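Side-chain contacts in beta-mannosidase (Trichoderma harzianum, PDB 4CVU), which probably hydrolyses terminal beta-linked mannose residues of mannosides, as a glycoside hydrolase of family 2: residues 620-625 with 643-648; 573-578 with 627-632; 579-584 with 654-659. All coordinates share one frame; numbering follows the deposited sequence.

Interaction 1 (620-625 with 643-648); sequences TTVILR and LGQVEM. With NAG (2-acetamido-2-deoxy-beta-D-glucopyranose), chain B.
Q645 reaches out from helix 638-655 and lays its side chain against I623 and V622 of the short helix 620-625. The backbones come nearest where I623 faces Q645, with 7.0 Å between the two CA atoms. Chi1 (-62°) sets the glutamine CG against the isoleucine, and the bend at chi2 (-60°) folds the amide back so that NE2 lies near it too: I623 CG1 sits 3.9 Å from Q645 CG and 4.1 Å from Q645 NE2. The two side chains cross obliquely. V622 takes a lighter share, its CG1 4.3 Å from Q645 NE2, while the same valine also touches W606 of helix 603-609. Q645 is buried, and both ends of its amide are satisfied by residues bracketing the short helix: OE1 pairs with N626 ND2 and NE2 with N618 OD1, which fixes how the amide is turned. One residue on, V646 faces the sugar, its CG2 3.3 Å from O7 of the chain B NAG, so this turn of the helix also meets glycan attached to the protein. The arrangement is helix-against-helix packing through one glutamine, in the part of the chain leading up to barrel strand 702-705 of the family 2 catalytic domain.

Interaction 2 (573-578 with 627-632); sequences YNYDTS and HHYPAG. With NAG (2-acetamido-2-deoxy-beta-D-glucopyranose), chain L.
Y575 and H628 mark the closest backbone approach, and even there their CA atoms are 11.4 Å apart, so side chains alone close the gap. Both segments are irregular loops of the catalytic barrel domain. The first carries two successive Asx turns, N574 OD1 accepting from D576 N and D576 OD1 accepting from S578 N; the second has a cis peptide bond between H628 and Y629, uncommon before a residue other than proline. Into the gap Y575 and H628 extend from opposite directions. The histidine ring leaves its backbone with CG opposite the main-chain N (chi1 -177°), and its NE2 arrives over one face of the Y575 ring, 3.7 Å from CZ. The rings lie at an oblique 49° with their centroids 4.8 Å apart, while the carbonyl carbon of Y573 lies over the rim of the opposite face of Y575. Y629 runs past Y575 in the opposite sense, bringing its OH to 3.6 Å from Y575 CD2, and it also packs on its own neighbour: H628 CE1 stands 3.3 Å above the Y629 ring plane. The polar ends find partners outside the two segments. Y575 OH bonds to W717 NE1 and Y629 OH to E647 OE2, whereas H628 NE2 has a weak bond to E647 OE1. On the sugar side, the methyl C8 of the chain L NAG meets the Y629 ring obliquely, 3.7 Å from CD2.

Interaction 3 (579-584 with 654-659); sequences VSFDTS and RYYPTP
F581 drives the edge of its ring almost squarely into the middle of Y655: CE2 stands 3.7 Å above the tyrosine plane, over its centre. The planes meet at 85° and the centroids are 4.9 Å apart, which makes this a T-shaped (edge-to-face) pair. On the opposite face of Y655 lies CG of its own neighbour R654, so the tyrosine ring is sandwiched between an aromatic edge and an aliphatic chain at the end of helix 638-655. F581 is presented by a type I beta turn from V579 to D582, closed by a bond from D582 N to V579 O. With CG opposite its own carbonyl carbon (chi1 -62°), its ring is directed at the helix end, where CZ also comes within 4.1 Å of Y656 OH. That second tyrosine is hydrogen-bonded through OH to D681 OD2, and F678 of helix 664-692 also meets the F581 ring, planes at about 75°. Polar links run beside the rings. A water accepts from F581 N at 3.0 Å and donates to Y655 OH at 2.9 Å, and the same hydroxyl bonds to the carbonyl O of T577. Shortening Y655 to an alanine would probably deprive the F581 edge of its aromatic face and leave T577 O and the bridging water without their shared hydroxyl. Both halves of the tyrosine are thus employed: its pi face probably attracts the slightly positive rim of F581, and its hydroxyl links the helix end to the turn through the water and directly to T577 O, just before the turn.

How the interactions relate
Helix 638-655 runs through the whole set: interaction 1 uses its middle, interaction 3 its C-terminal end, and interaction 2 touches it through E647 and L643. The centres of interactions 1 and 2 lie 11 Å apart, those of 2 and 3 about 16 Å, and those of 1 and 3 about 19 Å with no direct touch. Residues 573-578 and 579-584 form one continuous loop after strand 570-572; then come 620-625, 627-632, 643-648 and 654-659, so interaction 2 crosses both others along the chain. Y655 OH, and more weakly R654 NE, join interaction 3 to T577 of interaction 2. Loops distant in sequence are thereby gathered along one helix of the barrel domain.

Interaction 1 (620-625 with 643-648)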
loop_
_atom_site.group_PDB
_atom_site.type_symbol
_atom_site.label_atom_id
_atom_site.label_comp_id
_atom_site.label_asym_id
_atom_site.label_seq_id
_atom_site.Cartn_x
_atom_site.Cartn_y
_atom_site.Cartn_z
ATOM N N THR A 620 -5.184 12.079 -6.265
ATOM C CA THR A 620 -4.571 12.100 -7.569
ATOM C C THR A 620 -4.436 10.668 -8.103
ATOM O O THR A 620 -4.687 10.424 -9.272
ATOM C CB THR A 620 -3.221 12.802 -7.539
ATOM O OG1 THR A 620 -3.399 14.153 -7.127
ATOM C CG2 THR A 620 -2.561 12.797 -8.931
ATOM N N THR A 621 -4.054 9.709 -7.248
ATOM C CA THR A 621 -3.950 8.345 -7.723
ATOM C C THR A 621 -5.297 7.713 -8.125
ATOM O O THR A 621 -5.360 6.992 -9.106
ATOM C CB THR A 621 -3.284 7.452 -6.669
ATOM O OG1 THR A 621 -1.964 7.929 -6.452
ATOM C CG2 THR A 621 -3.238 6.055 -7.170
ATOM N N VAL A 622 -6.367 7.976 -7.382
ATOM C CA VAL A 622 -7.673 7.387 -7.691
ATOM C C VAL A 622 -8.205 7.991 -9.016
ATOM O O VAL A 622 -8.748 7.277 -9.881
ATOM C CB VAL A 622 -8.665 7.597 -6.522
ATOM C CG1 VAL A 622 -10.105 7.461 -6.958
ATOM C CG2 VAL A 622 -8.354 6.652 -5.353
ATOM N N ILE A 623 -8.032 9.304 -9.173
ATOM C CA ILE A 623 -8.443 9.977 -10.413
ATOM C C ILE A 623 -7.681 9.404 -11.598
ATOM O O ILE A 623 -8.289 9.064 -12.634
ATOM C CB ILE A 623 -8.190 11.489 -10.356
ATOM C CG1 ILE A 623 -9.193 12.164 -9.437
ATOM C CG2 ILE A 623 -8.256 12.104 -11.753
ATOM C CD1 ILE A 623 -8.708 13.522 -8.956
ATOM N N LEU A 624 -6.360 9.260 -11.444
ATOM C CA LEU A 624 -5.522 8.786 -12.569
ATOM C C LEU A 624 -5.825 7.341 -12.966
ATOM O O LEU A 624 -5.479 6.919 -14.054
ATOM C CB LEU A 624 -4.022 8.981 -12.297
ATOM C CG LEU A 624 -3.558 10.449 -12.469
ATOM C CD1 LEU A 624 -2.098 10.658 -12.091
ATOM C CD2 LEU A 624 -3.813 10.914 -13.900
ATOM N N ARG A 625 -6.477 6.593 -12.083
ATOM C CA ARG A 625 -6.878 5.219 -12.391
ATOM C C ARG A 625 -8.266 5.149 -13.005
ATOM O O ARG A 625 -8.686 4.089 -13.496
ATOM C CB ARG A 625 -6.782 4.365 -11.153
ATOM C CG ARG A 625 -5.341 4.101 -10.737
ATOM C CD ARG A 625 -5.288 3.499 -9.357
ATOM N NE ARG A 625 -5.697 2.088 -9.398
ATOM C CZ ARG A 625 -4.853 1.050 -9.501
ATOM N NH1 ARG A 625 -3.545 1.224 -9.604
ATOM N NH2 ARG A 625 -5.325 -0.185 -9.571
ATOM N N LEU A 643 -13.606 13.919 -15.663
ATOM C CA LEU A 643 -14.953 13.957 -16.247
ATOM C C LEU A 643 -15.744 12.761 -15.699
ATOM O O LEU A 643 -16.944 12.860 -15.477
ATOM C CB LEU A 643 -14.899 13.891 -17.761
ATOM C CG LEU A 643 -14.283 15.137 -18.404
ATOM C CD1 LEU A 643 -13.831 14.836 -19.815
ATOM C CD2 LEU A 643 -15.310 16.283 -18.388
ATOM N N GLY A 644 -15.050 11.644 -15.467
ATOM C CA GLY A 644 -15.745 10.456 -14.966
ATOM C C GLY A 644 -16.062 10.608 -13.513
ATOM O O GLY A 644 -17.173 10.218 -13.080
ATOM N N GLN A 645 -15.050 11.032 -12.733
ATOM C CA GLN A 645 -15.234 11.437 -11.344
ATOM C C GLN A 645 -16.481 12.315 -11.153
ATOM O O GLN A 645 -17.270 12.119 -10.202
ATOM C CB GLN A 645 -14.015 12.182 -10.821
ATOM C CG GLN A 645 -12.741 11.370 -10.818
ATOM C CD GLN A 645 -12.862 10.138 -9.964
ATOM O OE1 GLN A 645 -13.007 9.020 -10.461
ATOM N NE2 GLN A 645 -12.836 10.339 -8.674
ATOM N N VAL A 646 -16.662 13.271 -12.047
ATOM C CA VAL A 646 -17.800 14.186 -11.995
ATOM C C VAL A 646 -19.122 13.479 -12.288
ATOM O O VAL A 646 -20.120 13.749 -11.632
ATOM C CB VAL A 646 -17.590 15.393 -12.928
ATOM C CG1 VAL A 646 -18.875 16.223 -13.121
ATOM C CG2 VAL A 646 -16.490 16.278 -12.361
ATOM N N GLU A 647 -19.141 12.591 -13.269
ATOM C CA GLU A 647 -20.373 11.825 -13.565
ATOM C C GLU A 647 -20.849 11.071 -12.332
ATOM O O GLU A 647 -22.016 11.098 -11.956
ATOM C CB GLU A 647 -20.178 10.879 -14.740
ATOM C CG GLU A 647 -20.149 11.573 -16.115
ATOM C CD GLU A 647 -19.715 10.634 -17.248
ATOM O OE1 GLU A 647 -19.455 9.433 -16.994
ATOM O OE2 GLU A 647 -19.657 11.088 -18.418
ATOM N N MET A 648 -19.939 10.390 -11.632
ATOM C CA MET A 648 -20.378 9.660 -10.488
ATOM C C MET A 648 -20.874 10.591 -9.401
ATOM O O MET A 648 -21.862 10.287 -8.709
ATOM C CB MET A 648 -19.197 8.774 -9.970
ATOM C CG MET A 648 -18.825 7.674 -10.916
ATOM S SD MET A 648 -17.576 6.604 -10.066
ATOM C CE MET A 648 -16.287 7.774 -10.285
HETATM C C1 NAG B . -17.441 19.252 -9.205
HETATM C C2 NAG B . -17.756 19.942 -10.530
HETATM C C3 NAG B . -18.753 21.062 -10.376
HETATM C C4 NAG B . -19.976 20.570 -9.632
HETATM C C5 NAG B . -19.544 19.950 -8.316
HETATM C C6 NAG B . -20.751 19.376 -7.574
HETATM C C7 NAG B . -16.100 20.196 -12.323
HETATM C C8 NAG B . -14.782 20.796 -12.714
HETATM N N2 NAG B . -16.529 20.466 -11.081
HETATM O O3 NAG B . -19.146 21.459 -11.658
HETATM O O4 NAG B . -20.858 21.648 -9.399
HETATM O O5 NAG B . -18.634 18.886 -8.546
HETATM O O6 NAG B . -20.275 18.636 -6.475
HETATM O O7 NAG B . -16.725 19.521 -13.145
#

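Interaction 2 (573-578 with 627-632)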
loop_
_atom_site.group_PDB
_atom_site.type_symbol
_atom_site.label_atom_id
_atom_site.label_comp_id
_atom_site.label_asym_id
_atom_site.label_seq_id
_atom_site.Cartn_x
_atom_site.Cartn_y
_atom_site.Cartn_z
ATOM N N TYR A 573 -25.529 4.497 -23.328
ATOM C CA TYR A 573 -24.558 5.117 -22.466
ATOM C C TYR A 573 -24.868 6.590 -22.338
ATOM O O TYR A 573 -23.992 7.432 -22.511
ATOM C CB TYR A 573 -23.167 4.909 -23.036
ATOM C CG TYR A 573 -22.694 3.480 -23.057
ATOM C CD1 TYR A 573 -22.255 2.851 -21.894
ATOM C CD2 TYR A 573 -22.613 2.780 -24.258
ATOM C CE1 TYR A 573 -21.764 1.563 -21.927
ATOM C CE2 TYR A 573 -22.140 1.491 -24.299
ATOM C CZ TYR A 573 -21.716 0.887 -23.130
ATOM O OH TYR A 573 -21.241 -0.397 -23.222
ATOM N N ASN A 574 -26.103 6.919 -22.025
ATOM C CA ASN A 574 -26.438 8.299 -21.738
ATOM C C ASN A 574 -25.962 8.664 -20.319
ATOM O O ASN A 574 -26.416 8.091 -19.338
ATOM C CB ASN A 574 -27.943 8.489 -21.924
ATOM C CG ASN A 574 -28.354 9.933 -21.903
ATOM O OD1 ASN A 574 -27.773 10.752 -21.189
ATOM N ND2 ASN A 574 -29.390 10.257 -22.689
ATOM N N TYR A 575 -25.028 9.617 -20.227
ATOM C CA TYR A 575 -24.372 9.984 -18.962
ATOM C C TYR A 575 -24.983 11.265 -18.348
ATOM O O TYR A 575 -24.503 11.814 -17.340
ATOM C CB TYR A 575 -22.862 10.111 -19.175
ATOM C CG TYR A 575 -22.174 8.794 -19.530
ATOM C CD1 TYR A 575 -22.058 7.785 -18.586
ATOM C CD2 TYR A 575 -21.641 8.568 -20.790
ATOM C CE1 TYR A 575 -21.460 6.578 -18.879
ATOM C CE2 TYR A 575 -21.033 7.360 -21.102
ATOM C CZ TYR A 575 -20.939 6.356 -20.131
ATOM O OH TYR A 575 -20.349 5.139 -20.387
ATOM N N ASP A 576 -26.084 11.709 -18.936
ATOM C CA ASP A 576 -26.862 12.793 -18.400
ATOM C C ASP A 576 -27.744 12.268 -17.270
ATOM O O ASP A 576 -28.788 11.665 -17.530
ATOM C CB ASP A 576 -27.727 13.394 -19.517
ATOM C CG ASP A 576 -28.634 14.516 -19.037
ATOM O OD1 ASP A 576 -28.616 14.885 -17.848
ATOM O OD2 ASP A 576 -29.401 15.031 -19.892
ATOM N N THR A 577 -27.349 12.548 -16.025
ATOM C CA THR A 577 -27.996 11.939 -14.865
ATOM C C THR A 577 -29.428 12.400 -14.638
ATOM O O THR A 577 -30.114 11.799 -13.857
ATOM C CB THR A 577 -27.241 12.176 -13.564
ATOM O OG1 THR A 577 -27.181 13.593 -13.289
ATOM C CG2 THR A 577 -25.837 11.573 -13.672
ATOM N N SER A 578 -29.868 13.461 -15.310
ATOM C CA SER A 578 -31.259 13.908 -15.204
ATOM C C SER A 578 -32.294 13.013 -15.919
ATOM O O SER A 578 -33.493 13.145 -15.663
ATOM C CB SER A 578 -31.407 15.343 -15.721
ATOM O OG SER A 578 -31.191 15.369 -17.120
ATOM N N HIS A 627 -10.157 5.605 -16.083
ATOM C CA HIS A 627 -9.888 5.813 -17.481
ATOM C C HIS A 627 -11.125 6.175 -18.248
ATOM O O HIS A 627 -11.103 6.157 -19.468
ATOM C CB HIS A 627 -9.157 4.632 -18.096
ATOM C CG HIS A 627 -7.745 4.498 -17.608
ATOM N ND1 HIS A 627 -6.931 3.444 -17.946
ATOM C CD2 HIS A 627 -6.998 5.309 -16.824
ATOM C CE1 HIS A 627 -5.740 3.606 -17.403
ATOM N NE2 HIS A 627 -5.757 4.724 -16.706
ATOM N N HIS A 628 -12.181 6.494 -17.528
ATOM C CA HIS A 628 -13.387 7.093 -18.122
ATOM C C HIS A 628 -13.324 8.571 -17.757
ATOM O O HIS A 628 -13.740 8.928 -16.661
ATOM C CB HIS A 628 -14.658 6.457 -17.530
ATOM C CG HIS A 628 -15.932 6.982 -18.140
ATOM N ND1 HIS A 628 -16.160 6.972 -19.501
ATOM C CD2 HIS A 628 -17.061 7.472 -17.574
ATOM C CE1 HIS A 628 -17.367 7.470 -19.752
ATOM N NE2 HIS A 628 -17.932 7.786 -18.601
ATOM N N TYR A 629 -12.815 9.459 -18.623
ATOM C CA TYR A 629 -12.530 9.237 -20.025
ATOM C C TYR A 629 -11.038 9.070 -20.279
ATOM O O TYR A 629 -10.228 9.631 -19.563
ATOM C CB TYR A 629 -13.021 10.430 -20.844
ATOM C CG TYR A 629 -14.503 10.510 -20.871
ATOM C CD1 TYR A 629 -15.204 10.946 -19.764
ATOM C CD2 TYR A 629 -15.217 10.099 -21.993
ATOM C CE1 TYR A 629 -16.586 10.996 -19.771
ATOM C CE2 TYR A 629 -16.600 10.147 -22.016
ATOM C CZ TYR A 629 -17.279 10.591 -20.897
ATOM O OH TYR A 629 -18.638 10.634 -20.897
ATOM N N PRO A 630 -10.675 8.332 -21.336
ATOM C CA PRO A 630 -9.287 7.967 -21.505
ATOM C C PRO A 630 -8.421 9.166 -21.999
ATOM O O PRO A 630 -8.932 10.196 -22.480
ATOM C CB PRO A 630 -9.348 6.818 -22.510
ATOM C CG PRO A 630 -10.599 7.015 -23.268
ATOM C CD PRO A 630 -11.523 7.852 -22.449
ATOM N N ALA A 631 -7.133 8.994 -21.836
ATOM C CA ALA A 631 -6.168 10.053 -21.984
ATOM C C ALA A 631 -6.008 10.513 -23.443
ATOM O O ALA A 631 -5.592 11.641 -23.690
ATOM C CB ALA A 631 -4.821 9.590 -21.394
ATOM N N GLY A 632 -6.343 9.645 -24.391
ATOM C CA GLY A 632 -6.153 9.927 -25.798
ATOM C C GLY A 632 -4.684 9.943 -26.189
ATOM O O GLY A 632 -4.294 10.698 -27.067
HETATM C C1 NAG L . -8.930 13.670 -23.718
HETATM C C2 NAG L . -10.118 14.447 -24.210
HETATM C C3 NAG L . -9.843 14.942 -25.621
HETATM C C4 NAG L . -8.532 15.731 -25.603
HETATM C C5 NAG L . -7.411 14.888 -24.988
HETATM C C6 NAG L . -6.078 15.622 -24.901
HETATM C C7 NAG L . -12.498 13.992 -23.765
HETATM C C8 NAG L . -13.606 12.962 -23.744
HETATM N N2 NAG L . -11.285 13.584 -24.142
HETATM O O3 NAG L . -10.963 15.723 -26.044
HETATM O O4 NAG L . -8.138 16.134 -26.909
HETATM O O5 NAG L . -7.791 14.517 -23.679
HETATM O O6 NAG L . -6.267 16.801 -24.159
HETATM O O7 NAG L . -12.762 15.137 -23.422
#

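Interaction 3 (579-584 with 654-659)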
loop_
_atom_site.group_PDB
_atom_site.type_symbol
_atom_site.label_atom_id
_atom_site.label_comp_id
_atom_site.label_asym_id
_atom_site.label_seq_id
_atom_site.Cartn_x
_atom_site.Cartn_y
_atom_site.Cartn_z
ATOM N N VAL A 579 -31.865 12.136 -16.829
ATOM C CA VAL A 579 -32.793 11.232 -17.491
ATOM C C VAL A 579 -32.542 9.750 -17.218
ATOM O O VAL A 579 -33.191 8.877 -17.842
ATOM C CB VAL A 579 -32.802 11.446 -19.026
ATOM C CG1 VAL A 579 -33.284 12.861 -19.359
ATOM C CG2 VAL A 579 -31.439 11.179 -19.628
ATOM N N SER A 580 -31.623 9.447 -16.288
ATOM C CA SER A 580 -31.197 8.078 -16.055
ATOM C C SER A 580 -32.306 7.094 -15.743
ATOM O O SER A 580 -32.204 5.941 -16.078
ATOM C CB SER A 580 -30.162 8.057 -14.918
ATOM O OG SER A 580 -29.019 8.845 -15.272
ATOM N N PHE A 581 -33.345 7.548 -15.054
ATOM C CA PHE A 581 -34.484 6.705 -14.667
ATOM C C PHE A 581 -35.733 7.021 -15.473
ATOM O O PHE A 581 -36.834 6.651 -15.097
ATOM C CB PHE A 581 -34.744 6.901 -13.184
ATOM C CG PHE A 581 -33.573 6.468 -12.335
ATOM C CD1 PHE A 581 -33.295 5.120 -12.207
ATOM C CD2 PHE A 581 -32.759 7.382 -11.716
ATOM C CE1 PHE A 581 -32.193 4.697 -11.439
ATOM C CE2 PHE A 581 -31.662 6.962 -10.935
ATOM C CZ PHE A 581 -31.397 5.621 -10.830
ATOM N N ASP A 582 -35.538 7.699 -16.572
ATOM C CA ASP A 582 -36.643 8.092 -17.458
ATOM C C ASP A 582 -36.746 7.133 -18.620
ATOM O O ASP A 582 -35.990 7.218 -19.599
ATOM C CB ASP A 582 -36.366 9.493 -17.976
ATOM C CG ASP A 582 -37.508 10.003 -18.838
ATOM O OD1 ASP A 582 -38.417 9.189 -19.115
ATOM O OD2 ASP A 582 -37.470 11.175 -19.233
ATOM N N THR A 583 -37.681 6.196 -18.538
ATOM C CA THR A 583 -37.786 5.148 -19.559
ATOM C C THR A 583 -38.061 5.659 -20.978
ATOM O O THR A 583 -37.815 4.926 -21.940
ATOM C CB THR A 583 -38.886 4.132 -19.237
ATOM O OG1 THR A 583 -40.115 4.833 -19.069
ATOM C CG2 THR A 583 -38.549 3.356 -17.965
ATOM N N SER A 584 -38.518 6.905 -21.132
ATOM C CA SER A 584 -38.654 7.444 -22.486
ATOM C C SER A 584 -37.291 7.820 -23.109
ATOM O O SER A 584 -37.233 8.123 -24.293
ATOM C CB SER A 584 -39.654 8.609 -22.526
ATOM O OG SER A 584 -39.298 9.642 -21.650
ATOM N N ARG A 654 -27.672 13.864 -7.104
ATOM C CA ARG A 654 -29.031 14.060 -7.636
ATOM C C ARG A 654 -30.052 13.120 -7.011
ATOM O O ARG A 654 -31.215 13.499 -6.883
ATOM C CB ARG A 654 -29.051 13.893 -9.137
ATOM C CG ARG A 654 -30.422 14.145 -9.760
ATOM C CD ARG A 654 -30.378 13.979 -11.276
ATOM N NE ARG A 654 -29.802 15.135 -11.964
ATOM C CZ ARG A 654 -30.492 16.213 -12.372
ATOM N NH1 ARG A 654 -31.793 16.327 -12.161
ATOM N NH2 ARG A 654 -29.856 17.197 -12.986
ATOM N N TYR A 655 -29.606 11.931 -6.581
ATOM C CA TYR A 655 -30.525 10.859 -6.209
ATOM C C TYR A 655 -30.363 10.245 -4.824
ATOM O O TYR A 655 -31.363 9.781 -4.253
ATOM C CB TYR A 655 -30.455 9.728 -7.252
ATOM C CG TYR A 655 -30.951 10.140 -8.613
ATOM C CD1 TYR A 655 -32.309 10.367 -8.853
ATOM C CD2 TYR A 655 -30.075 10.298 -9.659
ATOM C CE1 TYR A 655 -32.761 10.730 -10.117
ATOM C CE2 TYR A 655 -30.514 10.671 -10.906
ATOM C CZ TYR A 655 -31.848 10.896 -11.132
ATOM O OH TYR A 655 -32.254 11.256 -12.387
ATOM N N TYR A 656 -29.141 10.251 -4.288
ATOM C CA TYR A 656 -28.823 9.504 -3.062
ATOM C C TYR A 656 -28.243 10.349 -1.930
ATOM O O TYR A 656 -27.603 11.358 -2.167
ATOM C CB TYR A 656 -27.872 8.360 -3.387
ATOM C CG TYR A 656 -28.514 7.371 -4.302
ATOM C CD1 TYR A 656 -29.267 6.328 -3.798
ATOM C CD2 TYR A 656 -28.451 7.542 -5.677
ATOM C CE1 TYR A 656 -29.923 5.426 -4.646
ATOM C CE2 TYR A 656 -29.092 6.674 -6.538
ATOM C CZ TYR A 656 -29.835 5.628 -6.025
ATOM O OH TYR A 656 -30.456 4.802 -6.915
ATOM N N PRO A 657 -28.428 9.915 -0.680
ATOM C CA PRO A 657 -27.878 10.769 0.367
ATOM C C PRO A 657 -26.387 10.940 0.110
ATOM O O PRO A 657 -25.772 10.029 -0.398
ATOM C CB PRO A 657 -28.170 9.987 1.653
ATOM C CG PRO A 657 -29.293 9.054 1.287
ATOM C CD PRO A 657 -29.041 8.697 -0.135
ATOM N N THR A 658 -25.838 12.108 0.445
ATOM C CA THR A 658 -24.448 12.452 0.152
ATOM C C THR A 658 -23.639 12.330 1.416
ATOM O O THR A 658 -23.789 13.150 2.328
ATOM C CB THR A 658 -24.324 13.908 -0.325
ATOM O OG1 THR A 658 -24.969 14.727 0.631
ATOM C CG2 THR A 658 -24.999 14.095 -1.699
ATOM N N PRO A 659 -22.771 11.321 1.498
ATOM C CA PRO A 659 -22.144 11.147 2.810
ATOM C C PRO A 659 -21.322 12.357 3.281
ATOM O O PRO A 659 -20.809 13.114 2.461
ATOM C CB PRO A 659 -21.248 9.930 2.619
ATOM C CG PRO A 659 -21.875 9.188 1.509
ATOM C CD PRO A 659 -22.475 10.213 0.592
HETATM O O HOH W 1 -34.252 10.259 -14.230
#